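PDB 7CPX: lovastatin nonaketide synthase, polyketide synthase component from Aspergillus terreus, which builds the dihydromonacolin L nonaketide precursor of lovastatin as an iterative, homodimeric multidomain polyketide synthase, elongating with malonyl-CoA and methylating and reducing the chain. Local coordinates for residues 1641-1650 against 1668-1679; 798-807 against 824-835. The protein carries 2 engineered substitutions. All blocks are in the same frame, centred on the assembly; numbering follows the deposited sequence.

Interaction 1 of 2, residues 1641-1650 against 1668-1679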
loop_
_atom_site.group_PDB
_atom_site.type_symbol
_atom_site.label_atom_id
_atom_site.label_comp_id
_atom_site.label_asym_id
_atom_site.label_seq_id
_atom_site.Cartn_x
_atom_site.Cartn_y
_atom_site.Cartn_z
ATOM N N TYR A 1641 63.100 -65.288 -1.305
ATOM C CA TYR A 1641 63.872 -65.511 -0.091
ATOM C C TYR A 1641 63.011 -66.066 1.047
ATOM O O TYR A 1641 63.394 -67.049 1.679
ATOM C CB TYR A 1641 64.560 -64.214 0.341
ATOM C CG TYR A 1641 65.740 -63.853 -0.533
ATOM C CD1 TYR A 1641 65.560 -63.184 -1.736
ATOM C CD2 TYR A 1641 67.033 -64.190 -0.159
ATOM C CE1 TYR A 1641 66.634 -62.856 -2.540
ATOM C CE2 TYR A 1641 68.115 -63.866 -0.955
ATOM C CZ TYR A 1641 67.910 -63.198 -2.145
ATOM O OH TYR A 1641 68.984 -62.875 -2.942
ATOM N N PRO A 1642 61.859 -65.453 1.318
ATOM C CA PRO A 1642 60.966 -66.022 2.322
ATOM C C PRO A 1642 60.492 -67.393 1.896
ATOM O O PRO A 1642 60.395 -67.691 0.690
ATOM C CB PRO A 1642 59.809 -65.011 2.381
ATOM C CG PRO A 1642 59.907 -64.222 1.135
ATOM C CD PRO A 1642 61.360 -64.157 0.825
ATOM N N PRO A 1643 60.191 -68.274 2.852
ATOM C CA PRO A 1643 59.790 -69.638 2.488
ATOM C C PRO A 1643 58.572 -69.637 1.578
ATOM O O PRO A 1643 57.655 -68.829 1.735
ATOM C CB PRO A 1643 59.480 -70.293 3.839
ATOM C CG PRO A 1643 60.208 -69.474 4.842
ATOM C CD PRO A 1643 60.201 -68.077 4.311
ATOM N N LEU A 1644 58.571 -70.559 0.619
ATOM C CA LEU A 1644 57.486 -70.698 -0.342
ATOM C C LEU A 1644 56.795 -72.037 -0.135
ATOM O O LEU A 1644 57.457 -73.075 -0.023
ATOM C CB LEU A 1644 58.003 -70.578 -1.776
ATOM C CG LEU A 1644 56.915 -70.553 -2.853
ATOM C CD1 LEU A 1644 57.262 -69.553 -3.943
ATOM C CD2 LEU A 1644 56.710 -71.938 -3.448
ATOM N N VAL A 1645 55.467 -72.006 -0.081
ATOM C CA VAL A 1645 54.654 -73.195 0.142
ATOM C C VAL A 1645 53.591 -73.248 -0.944
ATOM O O VAL A 1645 52.789 -72.318 -1.078
ATOM C CB VAL A 1645 53.997 -73.191 1.534
ATOM C CG1 VAL A 1645 53.256 -74.495 1.769
ATOM C CG2 VAL A 1645 55.037 -72.952 2.623
ATOM N N VAL A 1646 53.575 -74.333 -1.709
ATOM C CA VAL A 1646 52.598 -74.535 -2.772
ATOM C C VAL A 1646 51.544 -75.511 -2.276
ATOM O O VAL A 1646 51.875 -76.565 -1.716
ATOM C CB VAL A 1646 53.266 -75.052 -4.056
ATOM C CG1 VAL A 1646 52.260 -75.069 -5.194
ATOM C CG2 VAL A 1646 54.467 -74.196 -4.411
ATOM N N VAL A 1647 50.278 -75.153 -2.462
ATOM C CA VAL A 1647 49.146 -75.967 -2.040
ATOM C C VAL A 1647 48.257 -76.204 -3.251
ATOM O O VAL A 1647 47.918 -75.259 -3.972
ATOM C CB VAL A 1647 48.354 -75.295 -0.905
ATOM C CG1 VAL A 1647 47.333 -76.259 -0.325
ATOM C CG2 VAL A 1647 49.297 -74.790 0.175
ATOM N N GLY A 1648 47.880 -77.465 -3.469
ATOM C CA GLY A 1648 47.064 -77.852 -4.603
ATOM C C GLY A 1648 47.802 -78.842 -5.494
ATOM O O GLY A 1648 48.491 -79.743 -5.006
ATOM N N GLY A 1649 47.653 -78.658 -6.803
ATOM C CA GLY A 1649 48.317 -79.518 -7.758
ATOM C C GLY A 1649 47.669 -80.865 -7.967
ATOM O O GLY A 1649 48.292 -81.746 -8.566
ATOM N N GLN A 1650 46.442 -81.065 -7.480
ATOM C CA GLN A 1650 45.790 -82.361 -7.637
ATOM C C GLN A 1650 45.331 -82.584 -9.073
ATOM O O GLN A 1650 45.540 -83.664 -9.637
ATOM C CB GLN A 1650 44.610 -82.470 -6.672
ATOM C CG GLN A 1650 43.993 -83.856 -6.592
ATOM C CD GLN A 1650 44.932 -84.878 -5.983
ATOM O OE1 GLN A 1650 46.026 -84.541 -5.530
ATOM N NE2 GLN A 1650 44.507 -86.136 -5.969
ATOM N N ARG A 1668 64.643 -71.316 -3.815
ATOM C CA ARG A 1668 63.949 -70.854 -2.623
ATOM C C ARG A 1668 63.614 -72.060 -1.765
ATOM O O ARG A 1668 63.471 -73.170 -2.293
ATOM C CB ARG A 1668 62.659 -70.099 -2.976
ATOM C CG ARG A 1668 62.860 -68.856 -3.825
ATOM C CD ARG A 1668 63.557 -67.760 -3.046
ATOM N NE ARG A 1668 63.631 -66.514 -3.802
ATOM C CZ ARG A 1668 64.626 -66.180 -4.614
ATOM N NH1 ARG A 1668 65.659 -66.983 -4.813
ATOM N NH2 ARG A 1668 64.584 -65.009 -5.242
ATOM N N PRO A 1669 63.483 -71.887 -0.450
ATOM C CA PRO A 1669 62.914 -72.963 0.367
ATOM C C PRO A 1669 61.516 -73.303 -0.121
ATOM O O PRO A 1669 60.722 -72.416 -0.443
ATOM C CB PRO A 1669 62.900 -72.373 1.781
ATOM C CG PRO A 1669 63.932 -71.295 1.757
ATOM C CD PRO A 1669 63.905 -70.736 0.367
ATOM N N LEU A 1670 61.213 -74.597 -0.176
ATOM C CA LEU A 1670 59.984 -75.057 -0.802
ATOM C C LEU A 1670 59.286 -76.093 0.065
ATOM O O LEU A 1670 59.923 -77.002 0.606
ATOM C CB LEU A 1670 60.260 -75.654 -2.188
ATOM C CG LEU A 1670 59.033 -76.174 -2.941
ATOM C CD1 LEU A 1670 58.038 -75.052 -3.187
ATOM C CD2 LEU A 1670 59.444 -76.821 -4.252
ATOM N N GLN A 1671 57.971 -75.940 0.185
ATOM C CA GLN A 1671 57.093 -76.963 0.729
ATOM C C GLN A 1671 55.953 -77.181 -0.252
ATOM O O GLN A 1671 55.565 -76.266 -0.981
ATOM C CB GLN A 1671 56.533 -76.575 2.102
ATOM C CG GLN A 1671 57.586 -76.396 3.181
ATOM C CD GLN A 1671 56.978 -76.087 4.535
ATOM O OE1 GLN A 1671 55.802 -75.736 4.635
ATOM N NE2 GLN A 1671 57.777 -76.220 5.588
ATOM N N THR A 1672 55.418 -78.400 -0.275
ATOM C CA THR A 1672 54.348 -78.740 -1.201
ATOM C C THR A 1672 53.304 -79.593 -0.500
ATOM O O THR A 1672 53.641 -80.489 0.279
ATOM C CB THR A 1672 54.883 -79.483 -2.429
ATOM O OG1 THR A 1672 55.584 -80.662 -2.015
ATOM C CG2 THR A 1672 55.820 -78.588 -3.221
ATOM N N TYR A 1673 52.036 -79.306 -0.785
ATOM C CA TYR A 1673 50.920 -80.057 -0.227
ATOM C C TYR A 1673 49.857 -80.227 -1.298
ATOM O O TYR A 1673 49.516 -79.268 -1.996
ATOM C CB TYR A 1673 50.338 -79.347 1.000
ATOM C CG TYR A 1673 51.359 -79.101 2.087
ATOM C CD1 TYR A 1673 51.609 -80.057 3.060
ATOM C CD2 TYR A 1673 52.078 -77.916 2.133
ATOM C CE1 TYR A 1673 52.544 -79.838 4.051
ATOM C CE2 TYR A 1673 53.014 -77.689 3.120
ATOM C CZ TYR A 1673 53.243 -78.652 4.077
ATOM O OH TYR A 1673 54.176 -78.427 5.062
ATOM N N LYS A 1674 49.336 -81.449 -1.425
ATOM C CA LYS A 1674 48.360 -81.730 -2.471
ATOM C C LYS A 1674 47.072 -80.946 -2.255
ATOM O O LYS A 1674 46.478 -80.437 -3.214
ATOM C CB LYS A 1674 48.067 -83.229 -2.524
ATOM C CG LYS A 1674 49.299 -84.099 -2.715
ATOM C CD LYS A 1674 50.022 -83.771 -4.010
ATOM C CE LYS A 1674 51.211 -84.687 -4.231
ATOM N NZ LYS A 1674 51.946 -84.349 -5.480
ATOM N N ARG A 1675 46.621 -80.842 -1.008
ATOM C CA ARG A 1675 45.342 -80.223 -0.695
ATOM C C ARG A 1675 45.499 -79.321 0.519
ATOM O O ARG A 1675 46.428 -79.469 1.316
ATOM C CB ARG A 1675 44.260 -81.277 -0.426
ATOM C CG ARG A 1675 44.038 -82.244 -1.577
ATOM C CD ARG A 1675 43.255 -83.468 -1.131
ATOM N NE ARG A 1675 43.974 -84.227 -0.114
ATOM C CZ ARG A 1675 43.541 -85.358 0.427
ATOM N NH1 ARG A 1675 42.390 -85.901 0.067
ATOM N NH2 ARG A 1675 44.284 -85.961 1.351
ATOM N N LEU A 1676 44.570 -78.372 0.649
ATOM C CA LEU A 1676 44.579 -77.489 1.809
ATOM C C LEU A 1676 44.311 -78.264 3.094
ATOM O O LEU A 1676 44.844 -77.911 4.154
ATOM C CB LEU A 1676 43.548 -76.376 1.623
ATOM C CG LEU A 1676 43.513 -75.286 2.695
ATOM C CD1 LEU A 1676 44.886 -74.670 2.897
ATOM C CD2 LEU A 1676 42.500 -74.211 2.338
ATOM N N VAL A 1677 43.494 -79.316 3.023
ATOM C CA VAL A 1677 43.309 -80.185 4.182
ATOM C C VAL A 1677 44.634 -80.824 4.572
ATOM O O VAL A 1677 44.941 -80.982 5.760
ATOM C CB VAL A 1677 42.230 -81.246 3.894
ATOM C CG1 VAL A 1677 40.887 -80.579 3.646
ATOM C CG2 VAL A 1677 42.627 -82.120 2.709
ATOM N N ASP A 1678 45.443 -81.203 3.579
ATOM C CA ASP A 1678 46.774 -81.722 3.872
ATOM C C ASP A 1678 47.628 -80.661 4.551
ATOM O O ASP A 1678 48.425 -80.972 5.445
ATOM C CB ASP A 1678 47.443 -82.212 2.587
ATOM C CG ASP A 1678 46.629 -83.274 1.875
ATOM O OD1 ASP A 1678 45.910 -84.031 2.559
ATOM O OD2 ASP A 1678 46.708 -83.350 0.632
ATOM N N LEU A 1679 47.478 -79.400 4.140
ATOM C CA LEU A 1679 48.176 -78.317 4.823
ATOM C C LEU A 1679 47.755 -78.242 6.284
ATOM O O LEU A 1679 48.595 -78.060 7.172
ATOM C CB LEU A 1679 47.903 -76.987 4.121
ATOM C CG LEU A 1679 48.687 -75.784 4.648
ATOM C CD1 LEU A 1679 50.152 -75.885 4.253
ATOM C CD2 LEU A 1679 48.080 -74.483 4.149
#

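Interaction 2 of 2, residues 798-807 against 824-835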
loop_
_atom_site.group_PDB
_atom_site.type_symbol
_atom_site.label_atom_id
_atom_site.label_comp_id
_atom_site.label_asym_id
_atom_site.label_seq_id
_atom_site.Cartn_x
_atom_site.Cartn_y
_atom_site.Cartn_z
ATOM N N TYR A 798 -21.685 75.118 30.749
ATOM C CA TYR A 798 -22.655 75.918 30.011
ATOM C C TYR A 798 -23.874 76.156 30.886
ATOM O O TYR A 798 -24.511 75.200 31.340
ATOM C CB TYR A 798 -23.060 75.223 28.709
ATOM C CG TYR A 798 -21.902 74.963 27.774
ATOM C CD1 TYR A 798 -21.118 73.825 27.909
ATOM C CD2 TYR A 798 -21.591 75.855 26.758
ATOM C CE1 TYR A 798 -20.059 73.583 27.057
ATOM C CE2 TYR A 798 -20.534 75.622 25.902
ATOM C CZ TYR A 798 -19.771 74.484 26.056
ATOM O OH TYR A 798 -18.716 74.248 25.205
ATOM N N SER A 799 -24.195 77.424 31.120
ATOM C CA SER A 799 -25.402 77.773 31.850
ATOM C C SER A 799 -26.637 77.573 30.978
ATOM O O SER A 799 -26.572 77.612 29.746
ATOM C CB SER A 799 -25.334 79.222 32.330
ATOM O OG SER A 799 -26.555 79.616 32.931
ATOM N N SER A 800 -27.772 77.358 31.639
ATOM C CA SER A 800 -29.054 77.191 30.966
ATOM C C SER A 800 -30.073 78.134 31.588
ATOM O O SER A 800 -30.996 78.602 30.912
ATOM C CB SER A 800 -29.536 75.744 31.067
ATOM O OG SER A 800 -30.003 75.451 32.371
ATOM N N VAL A 801 -29.909 78.413 32.884
ATOM C CA VAL A 801 -30.711 79.446 33.533
ATOM C C VAL A 801 -30.553 80.761 32.784
ATOM O O VAL A 801 -31.534 81.443 32.465
ATOM C CB VAL A 801 -30.304 79.579 35.011
ATOM C CG1 VAL A 801 -30.627 80.965 35.546
ATOM C CG2 VAL A 801 -30.987 78.501 35.843
ATOM N N ASP A 802 -29.311 81.133 32.497
ATOM C CA ASP A 802 -29.000 82.190 31.547
ATOM C C ASP A 802 -28.710 81.525 30.208
ATOM O O ASP A 802 -27.833 80.660 30.119
ATOM C CB ASP A 802 -27.806 83.019 32.015
ATOM C CG ASP A 802 -27.467 84.142 31.056
ATOM O OD1 ASP A 802 -28.209 85.146 31.029
ATOM O OD2 ASP A 802 -26.461 84.018 30.329
ATOM N N ALA A 803 -29.451 81.923 29.174
ATOM C CA ALA A 803 -29.464 81.156 27.934
ATOM C C ALA A 803 -28.063 81.016 27.349
ATOM O O ALA A 803 -27.588 79.901 27.102
ATOM C CB ALA A 803 -30.407 81.818 26.928
ATOM N N GLU A 804 -27.386 82.134 27.119
ATOM C CA GLU A 804 -26.086 82.098 26.456
ATOM C C GLU A 804 -25.007 82.895 27.175
ATOM O O GLU A 804 -23.849 82.474 27.188
ATOM C CB GLU A 804 -26.244 82.618 25.016
ATOM C CG GLU A 804 -25.269 82.007 24.019
ATOM C CD GLU A 804 -23.838 82.460 24.236
ATOM O OE1 GLU A 804 -23.635 83.583 24.743
ATOM O OE2 GLU A 804 -22.914 81.688 23.902
ATOM N N ASN A 805 -25.358 84.035 27.776
ATOM C CA ASN A 805 -24.339 84.985 28.213
ATOM C C ASN A 805 -23.462 84.416 29.322
ATOM O O ASN A 805 -22.242 84.618 29.316
ATOM C CB ASN A 805 -24.999 86.285 28.668
ATOM C CG ASN A 805 -25.719 86.997 27.540
ATOM O OD1 ASN A 805 -26.903 87.318 27.647
ATOM N ND2 ASN A 805 -25.006 87.246 26.446
ATOM N N ARG A 806 -24.053 83.701 30.277
ATOM C CA ARG A 806 -23.335 83.264 31.475
ATOM C C ARG A 806 -22.849 81.826 31.358
ATOM O O ARG A 806 -22.816 81.086 32.345
ATOM C CB ARG A 806 -24.213 83.438 32.709
ATOM C CG ARG A 806 -24.629 84.878 32.954
ATOM C CD ARG A 806 -25.303 85.050 34.302
ATOM N NE ARG A 806 -25.752 86.420 34.515
ATOM C CZ ARG A 806 -24.970 87.415 34.913
ATOM N NH1 ARG A 806 -23.680 87.232 35.144
ATOM N NH2 ARG A 806 -25.495 88.626 35.077
ATOM N N GLN A 807 -22.467 81.410 30.151
ATOM C CA GLN A 807 -21.772 80.148 29.930
ATOM C C GLN A 807 -20.259 80.319 30.021
ATOM O O GLN A 807 -19.506 79.558 29.404
ATOM C CB GLN A 807 -22.160 79.562 28.573
ATOM C CG GLN A 807 -23.659 79.425 28.358
ATOM C CD GLN A 807 -24.007 78.903 26.979
ATOM O OE1 GLN A 807 -23.147 78.804 26.104
ATOM N NE2 GLN A 807 -25.275 78.566 26.776
ATOM N N SER A 824 -35.150 83.365 36.534
ATOM C CA SER A 824 -35.187 83.319 35.083
ATOM C C SER A 824 -35.642 81.944 34.591
ATOM O O SER A 824 -35.404 80.929 35.251
ATOM C CB SER A 824 -33.811 83.636 34.504
ATOM O OG SER A 824 -33.377 84.925 34.899
ATOM N N PRO A 825 -36.302 81.885 33.433
ATOM C CA PRO A 825 -36.627 80.582 32.844
ATOM C C PRO A 825 -35.364 79.841 32.434
ATOM O O PRO A 825 -34.341 80.445 32.107
ATOM C CB PRO A 825 -37.491 80.943 31.631
ATOM C CG PRO A 825 -37.094 82.334 31.284
ATOM C CD PRO A 825 -36.760 83.000 32.586
ATOM N N VAL A 826 -35.447 78.514 32.453
ATOM C CA VAL A 826 -34.299 77.650 32.207
ATOM C C VAL A 826 -34.400 77.105 30.790
ATOM O O VAL A 826 -35.359 76.400 30.452
ATOM C CB VAL A 826 -34.228 76.508 33.232
ATOM C CG1 VAL A 826 -32.965 75.686 33.026
ATOM C CG2 VAL A 826 -34.287 77.055 34.652
ATOM N N LEU A 827 -33.410 77.428 29.963
ATOM C CA LEU A 827 -33.299 76.866 28.617
ATOM C C LEU A 827 -32.336 75.680 28.623
ATOM O O LEU A 827 -31.261 75.702 28.022
ATOM C CB LEU A 827 -32.854 77.940 27.628
ATOM C CG LEU A 827 -33.911 78.977 27.239
ATOM C CD1 LEU A 827 -34.248 79.889 28.411
ATOM C CD2 LEU A 827 -33.451 79.789 26.039
ATOM N N PHE A 828 -32.750 74.627 29.330
ATOM C CA PHE A 828 -31.914 73.438 29.452
ATOM C C PHE A 828 -31.606 72.838 28.087
ATOM O O PHE A 828 -30.483 72.381 27.838
ATOM C CB PHE A 828 -32.606 72.414 30.350
ATOM C CG PHE A 828 -31.911 71.087 30.402
ATOM C CD1 PHE A 828 -30.803 70.905 31.210
ATOM C CD2 PHE A 828 -32.368 70.021 29.648
ATOM C CE1 PHE A 828 -30.162 69.685 31.260
ATOM C CE2 PHE A 828 -31.733 68.797 29.695
ATOM C CZ PHE A 828 -30.628 68.630 30.502
ATOM N N SER A 829 -32.592 72.831 27.189
ATOM C CA SER A 829 -32.367 72.293 25.852
ATOM C C SER A 829 -31.282 73.075 25.124
ATOM O O SER A 829 -30.422 72.485 24.460
ATOM C CB SER A 829 -33.670 72.317 25.055
ATOM O OG SER A 829 -33.503 71.708 23.787
ATOM N N HIS A 830 -31.308 74.404 25.230
ATOM C CA HIS A 830 -30.302 75.217 24.556
ATOM C C HIS A 830 -28.910 74.956 25.119
ATOM O O HIS A 830 -27.933 74.878 24.365
ATOM C CB HIS A 830 -30.660 76.698 24.675
ATOM C CG HIS A 830 -29.829 77.592 23.808
ATOM N ND1 HIS A 830 -29.583 77.318 22.480
ATOM C CD2 HIS A 830 -29.191 78.755 24.077
ATOM C CE1 HIS A 830 -28.827 78.273 21.969
ATOM N NE2 HIS A 830 -28.575 79.157 22.917
ATOM N N ALA A 831 -28.797 74.827 26.443
ATOM C CA ALA A 831 -27.499 74.542 27.044
ATOM C C ALA A 831 -26.982 73.177 26.613
ATOM O O ALA A 831 -25.788 73.016 26.331
ATOM C CB ALA A 831 -27.597 74.620 28.567
ATOM N N VAL A 832 -27.864 72.176 26.560
ATOM C CA VAL A 832 -27.451 70.854 26.095
ATOM C C VAL A 832 -26.993 70.928 24.646
ATOM O O VAL A 832 -25.983 70.322 24.264
ATOM C CB VAL A 832 -28.598 69.841 26.273
ATOM C CG1 VAL A 832 -28.237 68.511 25.629
ATOM C CG2 VAL A 832 -28.917 69.653 27.745
ATOM N N GLN A 833 -27.735 71.661 23.813
ATOM C CA GLN A 833 -27.342 71.836 22.420
ATOM C C GLN A 833 -25.955 72.455 22.323
ATOM O O GLN A 833 -25.104 71.986 21.560
ATOM C CB GLN A 833 -28.374 72.707 21.701
ATOM C CG GLN A 833 -27.934 73.223 20.339
ATOM C CD GLN A 833 -29.031 73.992 19.631
ATOM O OE1 GLN A 833 -30.108 74.211 20.185
ATOM N NE2 GLN A 833 -28.763 74.409 18.399
ATOM N N ARG A 834 -25.710 73.513 23.097
ATOM C CA ARG A 834 -24.406 74.165 23.074
ATOM C C ARG A 834 -23.305 73.198 23.491
ATOM O O ARG A 834 -22.267 73.091 22.827
ATOM C CB ARG A 834 -24.424 75.386 23.993
ATOM C CG ARG A 834 -25.103 76.604 23.394
ATOM C CD ARG A 834 -24.115 77.443 22.606
ATOM N NE ARG A 834 -23.164 78.118 23.482
ATOM C CZ ARG A 834 -22.028 78.670 23.077
ATOM N NH1 ARG A 834 -21.653 78.630 21.809
ATOM N NH2 ARG A 834 -21.247 79.273 23.968
ATOM N N ALA A 835 -23.526 72.471 24.588
ATOM C CA ALA A 835 -22.494 71.576 25.098
ATOM C C ALA A 835 -22.181 70.465 24.104
ATOM O O ALA A 835 -21.013 70.110 23.910
ATOM C CB ALA A 835 -22.929 70.987 26.439
#

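Interaction 1 of 2, residues 1641-1650 against 1668-1679
The Tyr-1673 ring takes Val-1645 at its edge: CG1 lies close to the ring plane, 3.5 Å from CE2. Leu-1679 CA sits over one face, nearer its rim than its centre, and OE1 of Gln-1671 lies at the edge too. The Tyr-1673 OH donates to that OE1 over 3.2 Å, entering from above the amide plane. At the other end of the contact the Arg-1668 guanidinium carries Tyr-1641 over one face, with NH2 4.0 Å from CE1 and the two planes 39° apart; Glu-1781 adds a long, weak ion pair to NH2. Val-1645 spreads its methyls between two partners: CG1, anti to the backbone N (chi1 -175°), reaches the tyrosine, and CG2 lies 3.5 Å from OE1 of Gln-1671. Leu-1685 also touches Gln-1671 and Tyr-1673 on this face of the sheet. On the reverse face Leu-1644 and Leu-1670 run alongside each other, CD2 of Leu-1644 3.4 Å from CD1 of Leu-1670, while Val-1646 packs onto Leu-1658 and Ile-1661. Five backbone hydrogen bonds, such as Val-1646 N to Gln-1671 O at 2.9 Å, hold the strands in parallel. At the end of its strand, Val-1647 places CG1 3.6 Å from Leu-1676 N, where the following helix begins, and CG2 against Leu-1679. Strand 1644-1647 also pairs with 1689-1693, so 1670-1673 ends the sheet within this chain. The two strands and the helix that joins them, 1652-1664, which covers one face, make a beta-alpha-beta crossover in a Rossmann-like domain, probably the structural ketoreductase-like half found in related synthases.

Interaction 2 of 2, residues 798-807 against 824-835
The Arg-834 side chain projects from helix 828-838 and meets Tyr-798 first, its CB 4.0 Å from ring atom CD2. CG passes 3.9 Å from Gln-807 NE2, and bends at chi2 (-88°) and again at chi3 turn the chain so that its guanidinium edge meets that amide. CD continues past the OE1 of the same amide. NE and NH2 then both donate to Gln-807 OE1, at 2.7 Å and 2.9 Å, a side-on grip of two nitrogens on one oxygen, with amide and guanidinium nearly coplanar (18° apart). Glu-804 OE2 stands over one guanidinium face, 2.9 Å from NH2, a salt bridge of charges alone, and Tyr-798 CE2 faces the opposite side. The tyrosine ring is itself covered on one face by Ala-835 CA in a CH-pi contact, while its hydroxyl bonds to Thr-838. Near the helix start, Ala-831 packs against Ser-800, CB to CB 3.4 Å, and Leu-827 N at the N-cap position donates to Ser-800 O over 2.8 Å. Ser-800 OG is hydrogen-bonded to Val-653 O. The contact joins the loop after edge strand 797-798 to helix 828-838, which also packs on strand 648-652, within the three-layered alpha/beta core of an acyltransferase domain.

How the interactions relate
Interactions 1 and 2 lie on opposite sides of the chain's centre, their centres about 176 Å apart and their nearest atoms about 158 Å apart. They come in series: interaction 2 closes in the malonyl-CoA:ACP transacylase domain long before interaction 1 opens, with the dehydratase and methyltransferase domains in between. No sheet or helix is shared. Interaction 2 joins a loop to a helix beside the five-stranded parallel sheet that includes 797-798 and 648-652, whereas interaction 1 is strand pairing at the edge of a mixed sheet. Each is local to its own domain, in keeping with a megasynthase assembled from separately folded units.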